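Local coordinates for protein serine--tRNA ligase, cytoplasmic (PDB 3QO8) that activates serine with ATP to form seryl-adenylate and then transfers the seryl group to the acceptor end of tRNA(Ser), acting as a homodimer, at residues E41-L45 with K93-D98; E302-L306 with M319-S323; S312-F316 with A349-D353. One frame throughout, in Å; residues are numbered along the deposited sequence.

Contact 1: residues E41-L45 with K93-D98; sequences EWVKL and KEAEAD
Lys93 meets Leu45 where the two long helices of the N-terminal antiparallel coiled-coil arm pack together, the tRNA-binding extension of seryl-tRNA synthetases. The segment axes approach to 9.3 Å and run nearly antiparallel, with 154° between their N-to-C directions. Only the base of Lys93 takes part: its CB lies 3.8 Å from Leu45 CD1, and the extended chain then leads off. The two side chains cross at about a right angle. Glu94 comes next and serves both partners. Its backbone N packs against Leu45 CD1, while its carboxylate turns to Trp42. CG of Glu94 stands anti to the backbone N (chi1 -173°), and a bend at chi2 lays the chain alongside the indole, pointing the same way. Between the two segments one hydrogen bond forms, from Trp42 NE1 to Glu94 OE2, 2.8 Å, with an N-H...O angle of 153°. OE2 accepts through its anti lone pair and sits slightly out of the indole plane. Ala97 presents its methyl group between the two apolar residues, 4.2 Å from Trp42 CD1 at the ring edge and 4.3 Å from Leu45 CD1. Asp98 closes the row. Its carboxylate forms a salt bridge with Arg102 on the same helix, and its CB lies 4.0 Å from Trp42 NE1.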
loop_
_atom_site.group_PDB
_atom_site.type_symbol
_atom_site.label_atom_id
_atom_site.label_comp_id
_atom_site.label_asym_id
_atom_site.label_seq_id
_atom_site.Cartn_x
_atom_site.Cartn_y
_atom_site.Cartn_z
ATOM N N GLU A 41 43.491 5.287 14.034
ATOM C CA GLU A 41 44.126 4.956 12.764
ATOM C C GLU A 41 43.741 5.986 11.716
ATOM O O GLU A 41 44.579 6.478 10.966
ATOM C CB GLU A 41 43.737 3.551 12.314
ATOM C CG GLU A 41 44.246 2.483 13.257
ATOM C CD GLU A 41 45.730 2.656 13.576
ATOM O OE1 GLU A 41 46.492 3.059 12.665
ATOM O OE2 GLU A 41 46.134 2.396 14.737
ATOM N N TRP A 42 42.463 6.327 11.680
ATOM C CA TRP A 42 41.986 7.318 10.732
ATOM C C TRP A 42 42.710 8.650 10.917
ATOM O O TRP A 42 43.171 9.252 9.949
ATOM C CB TRP A 42 40.474 7.504 10.870
ATOM C CG TRP A 42 39.967 8.551 9.969
ATOM C CD1 TRP A 42 39.668 8.417 8.644
ATOM C CD2 TRP A 42 39.725 9.919 10.303
ATOM N NE1 TRP A 42 39.243 9.617 8.137
ATOM C CE2 TRP A 42 39.268 10.556 9.133
ATOM C CE3 TRP A 42 39.846 10.668 11.479
ATOM C CZ2 TRP A 42 38.931 11.910 9.105
ATOM C CZ3 TRP A 42 39.508 12.011 11.450
ATOM C CH2 TRP A 42 39.058 12.618 10.271
ATOM N N VAL A 43 42.829 9.099 12.167
ATOM C CA VAL A 43 43.513 10.355 12.464
ATOM C C VAL A 43 44.961 10.316 11.999
ATOM O O VAL A 43 45.459 11.290 11.434
ATOM C CB VAL A 43 43.475 10.693 13.970
ATOM C CG1 VAL A 43 44.402 11.861 14.275
ATOM C CG2 VAL A 43 42.059 11.008 14.405
ATOM N N LYS A 44 45.632 9.191 12.245
ATOM C CA LYS A 44 47.010 9.006 11.794
ATOM C C LYS A 44 47.119 9.199 10.288
ATOM O O LYS A 44 47.996 9.918 9.794
ATOM C CB LYS A 44 47.528 7.620 12.197
ATOM C CG LYS A 44 47.928 7.524 13.668
ATOM C CD LYS A 44 47.909 6.085 14.184
ATOM C CE LYS A 44 48.790 5.164 13.350
ATOM N NZ LYS A 44 50.238 5.499 13.460
ATOM N N LEU A 45 46.214 8.560 9.556
ATOM C CA LEU A 45 46.194 8.697 8.104
ATOM C C LEU A 45 45.957 10.144 7.665
ATOM O O LEU A 45 46.584 10.621 6.717
ATOM C CB LEU A 45 45.151 7.756 7.499
ATOM C CG LEU A 45 45.557 6.279 7.566
ATOM C CD1 LEU A 45 44.396 5.362 7.249
ATOM C CD2 LEU A 45 46.728 6.015 6.627
ATOM N N LYS A 93 43.573 4.220 1.888
ATOM C CA LYS A 93 43.445 3.712 3.250
ATOM C C LYS A 93 42.524 4.588 4.093
ATOM O O LYS A 93 41.717 4.087 4.872
ATOM C CB LYS A 93 44.810 3.624 3.923
ATOM C CG LYS A 93 45.749 2.608 3.311
ATOM C CD LYS A 93 47.097 2.645 4.011
ATOM C CE LYS A 93 48.088 1.699 3.354
ATOM N NZ LYS A 93 49.448 1.834 3.943
ATOM N N GLU A 94 42.661 5.900 3.949
ATOM C CA GLU A 94 41.857 6.817 4.735
ATOM C C GLU A 94 40.377 6.575 4.460
ATOM O O GLU A 94 39.576 6.451 5.385
ATOM C CB GLU A 94 42.247 8.271 4.452
ATOM C CG GLU A 94 41.565 9.289 5.365
ATOM C CD GLU A 94 40.355 9.934 4.714
ATOM O OE1 GLU A 94 40.466 10.321 3.532
ATOM O OE2 GLU A 94 39.294 10.049 5.374
ATOM N N ALA A 95 40.024 6.487 3.182
ATOM C CA ALA A 95 38.631 6.304 2.795
ATOM C C ALA A 95 38.098 4.978 3.316
ATOM O O ALA A 95 36.936 4.882 3.715
ATOM C CB ALA A 95 38.474 6.391 1.277
ATOM N N GLU A 96 38.947 3.956 3.314
ATOM C CA GLU A 96 38.551 2.649 3.817
ATOM C C GLU A 96 38.331 2.703 5.328
ATOM O O GLU A 96 37.407 2.087 5.854
ATOM C CB GLU A 96 39.613 1.602 3.474
ATOM C CG GLU A 96 39.265 0.181 3.904
ATOM C CD GLU A 96 38.095 -0.407 3.126
ATOM O OE1 GLU A 96 37.588 0.263 2.202
ATOM O OE2 GLU A 96 37.686 -1.546 3.440
ATOM N N ALA A 97 39.188 3.446 6.017
ATOM C CA ALA A 97 39.099 3.582 7.465
ATOM C C ALA A 97 37.834 4.334 7.856
ATOM O O ALA A 97 37.140 3.951 8.796
ATOM C CB ALA A 97 40.323 4.296 8.005
ATOM N N ASP A 98 37.543 5.406 7.128
ATOM C CA ASP A 98 36.359 6.202 7.397
ATOM C C ASP A 98 35.128 5.342 7.210
ATOM O O ASP A 98 34.173 5.433 7.977
ATOM C CB ASP A 98 36.288 7.410 6.470
ATOM C CG ASP A 98 35.272 8.433 6.934
ATOM O OD1 ASP A 98 35.231 8.715 8.149
ATOM O OD2 ASP A 98 34.513 8.952 6.094
#

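Contact 2: residues E302-L306 with M319-S323. With SSA (5'-O-(N-(L-seryl)-sulfamoyl)adenosine), chain B.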
loop_
_atom_site.group_PDB
_atom_site.type_symbol
_atom_site.label_atom_id
_atom_site.label_comp_id
_atom_site.label_asym_id
_atom_site.label_seq_id
_atom_site.Cartn_x
_atom_site.Cartn_y
_atom_site.Cartn_z
ATOM N N GLU A 302 -0.027 7.968 13.330
ATOM C CA GLU A 302 1.254 8.074 14.002
ATOM C C GLU A 302 1.457 9.501 14.519
ATOM O O GLU A 302 1.148 10.469 13.819
ATOM C CB GLU A 302 2.354 7.783 12.963
ATOM C CG GLU A 302 3.782 7.867 13.494
ATOM C CD GLU A 302 4.166 6.656 14.340
ATOM O OE1 GLU A 302 3.279 5.809 14.600
ATOM O OE2 GLU A 302 5.358 6.546 14.733
ATOM N N GLN A 303 1.975 9.641 15.734
ATOM C CA GLN A 303 2.488 10.936 16.189
ATOM C C GLN A 303 3.962 11.026 15.831
ATOM O O GLN A 303 4.742 10.142 16.190
ATOM C CB GLN A 303 2.393 11.067 17.712
ATOM C CG GLN A 303 1.014 10.992 18.283
ATOM C CD GLN A 303 1.047 11.166 19.791
ATOM O OE1 GLN A 303 1.394 12.232 20.289
ATOM N NE2 GLN A 303 0.714 10.109 20.519
ATOM N N PHE A 304 4.366 12.082 15.134
ATOM C CA PHE A 304 5.788 12.262 14.900
ATOM C C PHE A 304 6.148 13.703 15.214
ATOM O O PHE A 304 5.532 14.639 14.692
ATOM C CB PHE A 304 6.224 11.901 13.470
ATOM C CG PHE A 304 7.732 11.916 13.295
ATOM C CD1 PHE A 304 8.477 10.754 13.491
ATOM C CD2 PHE A 304 8.400 13.092 13.017
ATOM C CE1 PHE A 304 9.858 10.765 13.365
ATOM C CE2 PHE A 304 9.791 13.118 12.895
ATOM C CZ PHE A 304 10.519 11.957 13.071
ATOM N N VAL A 305 7.151 13.875 16.063
ATOM C CA VAL A 305 7.466 15.195 16.590
ATOM C C VAL A 305 8.957 15.464 16.556
ATOM O O VAL A 305 9.759 14.590 16.864
ATOM C CB VAL A 305 6.977 15.348 18.053
ATOM C CG1 VAL A 305 7.268 16.763 18.564
ATOM C CG2 VAL A 305 5.490 15.037 18.157
ATOM N N LEU A 306 9.309 16.687 16.172
ATOM C CA LEU A 306 10.673 17.169 16.247
ATOM C C LEU A 306 10.675 18.303 17.250
ATOM O O LEU A 306 9.801 19.173 17.217
ATOM C CB LEU A 306 11.136 17.685 14.874
ATOM C CG LEU A 306 11.149 16.731 13.681
ATOM C CD1 LEU A 306 9.752 16.556 13.127
ATOM C CD2 LEU A 306 12.044 17.296 12.565
ATOM N N MET A 319 3.324 13.249 24.507
ATOM C CA MET A 319 2.908 12.318 23.462
ATOM C C MET A 319 2.239 11.050 24.009
ATOM O O MET A 319 1.212 10.615 23.479
ATOM C CB MET A 319 4.088 11.948 22.558
ATOM C CG MET A 319 4.618 13.133 21.761
ATOM S SD MET A 319 6.208 12.801 20.998
ATOM C CE MET A 319 5.746 11.582 19.754
ATOM N N ILE A 320 2.811 10.446 25.047
ATOM C CA ILE A 320 2.163 9.261 25.619
ATOM C C ILE A 320 0.844 9.709 26.247
ATOM O O ILE A 320 -0.152 8.981 26.217
ATOM C CB ILE A 320 3.075 8.481 26.623
ATOM C CG1 ILE A 320 2.417 7.149 27.024
ATOM C CG2 ILE A 320 3.426 9.336 27.839
ATOM C CD1 ILE A 320 2.260 6.197 25.817
ATOM N N GLY A 321 0.831 10.928 26.777
ATOM C CA GLY A 321 -0.383 11.482 27.355
ATOM C C GLY A 321 -1.472 11.622 26.295
ATOM O O GLY A 321 -2.650 11.325 26.537
ATOM N N CYS A 322 -1.082 12.078 25.114
ATOM C CA CYS A 322 -2.018 12.164 23.985
ATOM C C CYS A 322 -2.631 10.801 23.649
ATOM O O CYS A 322 -3.832 10.693 23.415
ATOM C CB CYS A 322 -1.342 12.736 22.723
ATOM S SG CYS A 322 -1.218 14.534 22.692
ATOM N N SER A 323 -1.802 9.768 23.581
ATOM C CA SER A 323 -2.327 8.430 23.302
ATOM C C SER A 323 -3.237 7.921 24.430
ATOM O O SER A 323 -4.273 7.289 24.185
ATOM C CB SER A 323 -1.179 7.461 23.041
ATOM O OG SER A 323 -0.504 7.815 21.835
HETATM N N10 SSA B . 6.500 4.145 14.582
HETATM C CA SSA B . 6.395 3.361 15.811
HETATM C CB SSA B . 5.287 3.927 16.699
HETATM O OG SSA B . 3.993 3.670 16.117
HETATM C C9 SSA B . 6.113 1.920 15.491
HETATM O O9 SSA B . 5.894 1.549 14.344
HETATM N N8 SSA B . 6.111 1.084 16.524
HETATM S S1 SSA B . 5.539 -0.410 16.435
HETATM O O1S SSA B . 6.363 -1.284 15.650
HETATM O O2S SSA B . 5.412 -0.921 17.760
HETATM O "O5'" SSA B . 4.121 -0.383 15.835
HETATM C "C5'" SSA B . 3.118 0.467 16.366
HETATM C "C4'" SSA B . 1.826 -0.333 16.560
HETATM O "O4'" SSA B . 1.330 -0.904 15.343
HETATM C "C3'" SSA B . 1.974 -1.518 17.489
HETATM O "O3'" SSA B . 1.976 -1.073 18.854
HETATM C "C2'" SSA B . 0.743 -2.334 17.113
HETATM O "O2'" SSA B . -0.433 -1.784 17.736
HETATM C "C1'" SSA B . 0.621 -2.108 15.606
HETATM N N9 SSA B . 1.251 -3.222 14.867
HETATM C C8 SSA B . 2.561 -3.511 14.801
HETATM N N7 SSA B . 2.721 -4.614 14.039
HETATM C C5 SSA B . 1.499 -4.999 13.627
HETATM C C6 SSA B . 1.049 -6.033 12.828
HETATM N N6 SSA B . 1.945 -6.898 12.307
HETATM N N1 SSA B . -0.277 -6.156 12.587
HETATM C C2 SSA B . -1.149 -5.289 13.114
HETATM N N3 SSA B . -0.740 -4.272 13.883
HETATM C C4 SSA B . 0.576 -4.122 14.159
#
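Gln303 reaches from its strand to the helix 319-323 and donates NE2 to Met319 O, 3.0 Å away. The hydrogen bond is fairly straight at 165°. The acceptor lies in the amide plane of Gln303, but NE2 stands above the carbonyl plane of Met319. Ser323 N, the helical donor, reaches the same oxygen from the opposite face, so two bonds grip it. Cys322 CB packs on Gln303 OE1. Met319 slides past Gln303 and Val305 in the reverse direction. Its bend at chi3 (69°) turns CE back over Gln303 CB, 4.0 Å away, while SD lies 3.7 Å from Val305 CG2. Glu302, next to Gln303 in the strand, holds the seryl group of the bound adenylate analogue. Its OE2 accepts from the amino N10 and its OE1 from the seryl hydroxyl OG, both at 2.7 Å. Further out, Lys300 forms a salt bridge with Glu302 OE1, and Tyr204 has a weak hydrogen bond with Gln303 OE1. Ser323 OG is hydrogen-bonded to Thr404 O, which joins the helix to the neighbouring strand of the class II synthetase sheet. One carboxylate thus binds both the amino group and the hydroxyl of the seryl moiety, which is consistent with selection of serine.

Contact 3: residues S312-F316 with A349-D353; sequences SWEEF and AKKYD
Phe316 and Tyr352 form the aromatic part of the contact, a T-shaped pair. The edge of Phe316 points at the face of Tyr352, with centroids 4.9 Å apart and planes at 72°. Phe316 CE2 stands over the centre of the tyrosine ring, and Phe316 CZ comes to 3.6 Å from Tyr352 CG. CG of Phe316 is anti to the backbone N (chi1 175°), which sends the ring out from the helix to the strand. The strand backbone also meets this ring: Tyr352 N lies at its edge, in plane, and Lys350 O is 3.8 Å from Phe316 CE1.

These residues pack helix 312-329 on the largely antiparallel sheet of the class II catalytic core. Ala349 and Lys350 both face Asn372 and make a classic beta bulge at the start of strand 350-358.

The aliphatic contacts are made by Lys350 and Ala349. Lys350 runs extended as far as CE, with CD over one face of Phe316, offset toward the rim. The same chain crosses Trp313 obliquely, and Lys350 CB touches Trp313 CZ3 at 3.7 Å, at the indole edge. Ala349 CB meets that edge too, 4.1 Å from Trp313 CH2. The methylenes of Lys350 touch both rings, the edge of Trp313 and a face of Phe316, while its bend at chi4 carries NZ to a hydrogen bond with Ser115 OG.

Among polar links on the sheet side, Asp353 OD1 is hydrogen-bonded to Ser369 OG, a residue of the magnesium site.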
loop_
_atom_site.group_PDB
_atom_site.type_symbol
_atom_site.label_atom_id
_atom_site.label_comp_id
_atom_site.label_asym_id
_atom_site.label_seq_id
_atom_site.Cartn_x
_atom_site.Cartn_y
_atom_site.Cartn_z
ATOM N N SER A 312 12.788 17.476 24.591
ATOM C CA SER A 312 12.247 16.206 24.120
ATOM C C SER A 312 11.629 15.389 25.241
ATOM O O SER A 312 10.639 14.688 25.035
ATOM C CB SER A 312 13.310 15.382 23.400
ATOM O OG SER A 312 14.371 15.071 24.276
ATOM N N TRP A 313 12.218 15.450 26.432
ATOM C CA TRP A 313 11.698 14.629 27.514
ATOM C C TRP A 313 10.303 15.075 27.965
ATOM O O TRP A 313 9.435 14.247 28.239
ATOM C CB TRP A 313 12.709 14.513 28.661
ATOM C CG TRP A 313 13.980 13.887 28.158
ATOM C CD1 TRP A 313 15.173 14.514 27.934
ATOM C CD2 TRP A 313 14.161 12.523 27.747
ATOM N NE1 TRP A 313 16.090 13.620 27.430
ATOM C CE2 TRP A 313 15.495 12.391 27.308
ATOM C CE3 TRP A 313 13.326 11.401 27.708
ATOM C CZ2 TRP A 313 16.017 11.181 26.849
ATOM C CZ3 TRP A 313 13.845 10.200 27.244
ATOM C CH2 TRP A 313 15.177 10.099 26.827
ATOM N N GLU A 314 10.080 16.379 28.005
ATOM C CA GLU A 314 8.745 16.913 28.250
ATOM C C GLU A 314 7.791 16.530 27.109
ATOM O O GLU A 314 6.631 16.195 27.339
ATOM C CB GLU A 314 8.817 18.434 28.401
ATOM C CG GLU A 314 7.487 19.117 28.655
ATOM C CD GLU A 314 7.615 20.633 28.736
ATOM O OE1 GLU A 314 8.187 21.244 27.801
ATOM O OE2 GLU A 314 7.147 21.214 29.740
ATOM N N GLU A 315 8.280 16.566 25.874
ATOM C CA GLU A 315 7.437 16.191 24.741
ATOM C C GLU A 315 7.035 14.719 24.801
ATOM O O GLU A 315 5.899 14.370 24.471
ATOM C CB GLU A 315 8.140 16.461 23.416
ATOM C CG GLU A 315 7.219 16.249 22.202
ATOM C CD GLU A 315 6.086 17.263 22.135
ATOM O OE1 GLU A 315 6.262 18.391 22.646
ATOM O OE2 GLU A 315 5.021 16.934 21.561
ATOM N N PHE A 316 7.978 13.861 25.201
ATOM C CA PHE A 316 7.709 12.423 25.349
ATOM C C PHE A 316 6.504 12.208 26.271
ATOM O O PHE A 316 5.609 11.411 25.969
ATOM C CB PHE A 316 8.959 11.718 25.912
ATOM C CG PHE A 316 8.772 10.245 26.212
ATOM C CD1 PHE A 316 9.068 9.287 25.262
ATOM C CD2 PHE A 316 8.341 9.824 27.467
ATOM C CE1 PHE A 316 8.920 7.925 25.540
ATOM C CE2 PHE A 316 8.178 8.457 27.754
ATOM C CZ PHE A 316 8.476 7.512 26.793
ATOM N N ALA A 349 16.095 5.886 22.997
ATOM C CA ALA A 349 16.761 6.074 24.280
ATOM C C ALA A 349 15.811 5.681 25.415
ATOM O O ALA A 349 16.257 5.315 26.495
ATOM C CB ALA A 349 17.227 7.519 24.454
ATOM N N LYS A 350 14.508 5.753 25.151
ATOM C CA LYS A 350 13.483 5.395 26.133
ATOM C C LYS A 350 12.207 5.058 25.389
ATOM O O LYS A 350 11.872 5.734 24.409
ATOM C CB LYS A 350 13.220 6.574 27.073
ATOM C CG LYS A 350 12.219 6.290 28.195
ATOM C CD LYS A 350 12.009 7.522 29.060
ATOM C CE LYS A 350 11.045 7.244 30.214
ATOM N NZ LYS A 350 11.573 6.266 31.223
ATOM N N LYS A 351 11.482 4.040 25.850
ATOM C CA LYS A 351 10.222 3.668 25.218
ATOM C C LYS A 351 9.142 3.276 26.232
ATOM O O LYS A 351 9.413 2.544 27.184
ATOM C CB LYS A 351 10.450 2.517 24.244
ATOM C CG LYS A 351 9.213 2.100 23.472
ATOM C CD LYS A 351 9.602 1.192 22.332
ATOM C CE LYS A 351 9.294 -0.243 22.663
ATOM N NZ LYS A 351 9.851 -1.153 21.636
ATOM N N TYR A 352 7.928 3.780 26.025
ATOM C CA TYR A 352 6.753 3.367 26.795
ATOM C C TYR A 352 5.810 2.676 25.847
ATOM O O TYR A 352 5.595 3.160 24.738
ATOM C CB TYR A 352 5.992 4.568 27.359
ATOM C CG TYR A 352 6.494 5.149 28.664
ATOM C CD1 TYR A 352 7.660 4.699 29.265
ATOM C CD2 TYR A 352 5.783 6.163 29.297
ATOM C CE1 TYR A 352 8.102 5.252 30.453
ATOM C CE2 TYR A 352 6.217 6.718 30.471
ATOM C CZ TYR A 352 7.370 6.263 31.049
ATOM O OH TYR A 352 7.780 6.833 32.231
ATOM N N ASP A 353 5.212 1.573 26.282
ATOM C CA ASP A 353 4.138 0.975 25.507
ATOM C C ASP A 353 2.826 1.188 26.258
ATOM O O ASP A 353 2.788 1.157 27.497
ATOM C CB ASP A 353 4.363 -0.529 25.304
ATOM C CG ASP A 353 5.399 -0.839 24.229
ATOM O OD1 ASP A 353 6.054 0.097 23.710
ATOM O OD2 ASP A 353 5.569 -2.036 23.919
#

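In the fold
From the N terminus, contact 1 comes first and closes the hairpin between helices 30-65 and 74-107 of the tRNA-binding arm. It is complete before the other two begin and lies far from them, its centre about 41 Å from that of contact 2 and about 37 Å from that of contact 3. In the catalytic core, contact 2 closes the short strand-loop-helix connection between strand 297-307 and helix 312-329. Contact 3 opens within that span and closes later on strand 350-358, so the two cross along the chain. Both use helix 312-329 and pack it on the same sheet. They touch directly, through Val305 CG1 with Glu315 CG and Ile320 CG1 with Tyr352 CD2.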